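Local structure of extracellular ligand-binding receptor (Verminephrobacter eiseniae, 4M88) at residues Ile132-His135 with Ala136-Gly140. The protein probably binds an amino acid as the extracellular solute-binding component of an ABC transporter of the leucine-binding protein family. Numbering follows the deposited sequence.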
ATOM      1  N   ILE A 132       2.200 -12.642   8.615  1.00 15.35           N
ATOM      2  CA  ILE A 132       3.065 -12.243   9.734  1.00 15.05           C
ATOM      3  C   ILE A 132       2.900 -13.202  10.900  1.00 16.31           C
ATOM      4  O   ILE A 132       3.884 -13.633  11.513  1.00 15.01           O
ATOM      5  CB  ILE A 132       2.738 -10.842  10.236  1.00 16.99           C
ATOM      6  CG1 ILE A 132       3.377  -9.805   9.346  1.00 22.00           C
ATOM      7  CG2 ILE A 132       3.292 -10.630  11.649  1.00 23.16           C
ATOM      8  CD1 ILE A 132       3.038  -8.403   9.753  1.00 23.50           C
ATOM      9  N   VAL A 133       1.655 -13.558  11.206  1.00 14.79           N
ATOM     10  CA  VAL A 133       1.428 -14.430  12.348  1.00 15.38           C
ATOM     11  C   VAL A 133       1.970 -15.841  12.089  1.00 17.18           C
ATOM     12  O   VAL A 133       2.516 -16.480  12.995  1.00 20.17           O
ATOM     13  CB  VAL A 133      -0.050 -14.432  12.790  1.00 21.01           C
ATOM     14  CG1 VAL A 133      -0.232 -15.346  13.988  1.00 24.91           C
ATOM     15  CG2 VAL A 133      -0.459 -13.019  13.165  1.00 16.77           C
ATOM     16  N   SER A 134       1.852 -16.312  10.851  1.00 17.04           N
ATOM     17  CA  SER A 134       2.470 -17.581  10.457  1.00 17.69           C
ATOM     18  C   SER A 134       3.999 -17.520  10.617  1.00 16.88           C
ATOM     19  O   SER A 134       4.636 -18.452  11.131  1.00 18.35           O
ATOM     20  CB  SER A 134       2.111 -17.898   9.004  1.00 25.45           C
ATOM     21  OG  SER A 134       2.884 -18.980   8.511  1.00 35.41           O
ATOM     22  N   HIS A 135       4.581 -16.414  10.171  1.00 16.86           N
ATOM     23  CA  HIS A 135       6.026 -16.221  10.222  1.00 16.99           C
ATOM     24  C   HIS A 135       6.493 -16.195  11.671  1.00 18.21           C
ATOM     25  O   HIS A 135       7.506 -16.804  12.018  1.00 17.64           O
ATOM     26  CB  HIS A 135       6.382 -14.921   9.502  1.00 23.80           C
ATOM     27  CG  HIS A 135       7.833 -14.553   9.564  1.00 33.08           C
ATOM     28  ND1 HIS A 135       8.776 -15.098   8.724  1.00 37.63           N
ATOM     29  CD2 HIS A 135       8.488 -13.663  10.348  1.00 36.37           C
ATOM     30  CE1 HIS A 135       9.961 -14.574   9.000  1.00 40.34           C
ATOM     31  NE2 HIS A 135       9.813 -13.702   9.978  1.00 41.04           N
ATOM     32  N   ALA A 136       5.747 -15.498  12.525  1.00 15.84           N
ATOM     33  CA  ALA A 136       6.100 -15.405  13.941  1.00 19.59           C
ATOM     34  C   ALA A 136       6.161 -16.790  14.566  1.00 19.96           C
ATOM     35  O   ALA A 136       7.063 -17.095  15.349  1.00 18.74           O
ATOM     36  CB  ALA A 136       5.109 -14.511  14.689  1.00 15.12           C
ATOM     37  N   GLN A 137       5.213 -17.649  14.213  1.00 16.64           N
ATOM     38  CA  GLN A 137       5.269 -19.016  14.707  1.00 23.84           C
ATOM     39  C   GLN A 137       6.494 -19.794  14.241  1.00 19.93           C
ATOM     40  O   GLN A 137       7.026 -20.610  14.981  1.00 22.46           O
ATOM     41  CB  GLN A 137       4.011 -19.781  14.336  1.00 29.98           C
ATOM     42  CG  GLN A 137       2.906 -19.538  15.309  1.00 38.26           C
ATOM     43  CD  GLN A 137       1.966 -20.701  15.396  1.00 37.64           C
ATOM     44  OE1 GLN A 137       1.515 -21.215  14.377  1.00 39.59           O
ATOM     45  NE2 GLN A 137       1.672 -21.137  16.615  1.00 35.57           N
HETATM   46  N   MSE A 138       6.936 -19.553  13.011  1.00 18.45           N
HETATM   47  CA  MSE A 138       8.119 -20.236  12.506  1.00 19.46           C
HETATM   48  C   MSE A 138       9.391 -19.685  13.154  1.00 21.90           C
HETATM   49  O   MSE A 138      10.444 -20.317  13.101  1.00 23.00           O
HETATM   50  CB  MSE A 138       8.181 -20.135  10.983  1.00 20.37           C
HETATM   51  CG  MSE A 138       6.955 -20.720  10.317  1.00 31.64           C
HETATM   52 SE   MSE A 138       7.134 -20.928   8.384  1.00 74.49          SE
HETATM   53  CE  MSE A 138       7.226 -19.060   7.839  1.00 53.28           C
ATOM     54  N   LEU A 139       9.292 -18.514  13.780  1.00 18.66           N
ATOM     55  CA  LEU A 139      10.417 -17.986  14.553  1.00 18.79           C
ATOM     56  C   LEU A 139      10.377 -18.519  15.979  1.00 23.26           C
ATOM     57  O   LEU A 139      11.197 -18.146  16.821  1.00 21.35           O
ATOM     58  CB  LEU A 139      10.410 -16.453  14.571  1.00 18.03           C
ATOM     59  CG  LEU A 139      10.386 -15.778  13.201  1.00 17.90           C
ATOM     60  CD1 LEU A 139      10.397 -14.249  13.329  1.00 17.82           C
ATOM     61  CD2 LEU A 139      11.547 -16.247  12.362  1.00 18.92           C
ATOM     62  N   GLY A 140       9.401 -19.380  16.255  1.00 20.94           N
ATOM     63  CA  GLY A 140       9.300 -20.014  17.561  1.00 21.66           C
ATOM     64  C   GLY A 140       8.567 -19.173  18.586  1.00 23.52           C
ATOM     65  O   GLY A 140       8.661 -19.422  19.785  1.00 25.33           O
TER
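His135 and Leu139, one turn apart, meet where helix 125-138 runs out into a Schellman motif, a worked example of helix C-terminal closure. The leucine lies over one face of the imidazole: its CG stands 4.2 Å from the centre of the His135 ring, 27° off the normal, a CH-pi contact. CD1 of Leu139 makes the nearest approach to the ring, 3.4 Å from NE2 of His135. With CG of His135 anti to the backbone N (chi1 176°) and beside the carbonyl carbon, the ring swings outward from the helix, where Leu139 can cover it. Selenomethionine Met138 bends at chi3 and sets its CE 4.3 Å from His135 ND1, oblique to the ring. Were His135 an alanine, the ring face would be gone and the Leu139 isobutyl group is likely to lose its cover on that side, though Phe228 still touches it. On another side of the helix, Val133 packs on Ala164 and Val165 of helix 152-166. Ile132 and Leu139 both reach Phe228 of strand 227-229 in the mixed sheet. The last of the helical i-to-i+4 bonds, Leu139 N to His135 O, is weak, bent to 132°. Gly140, with positive phi, then turns its N back to Gln137 O at 3.0 Å.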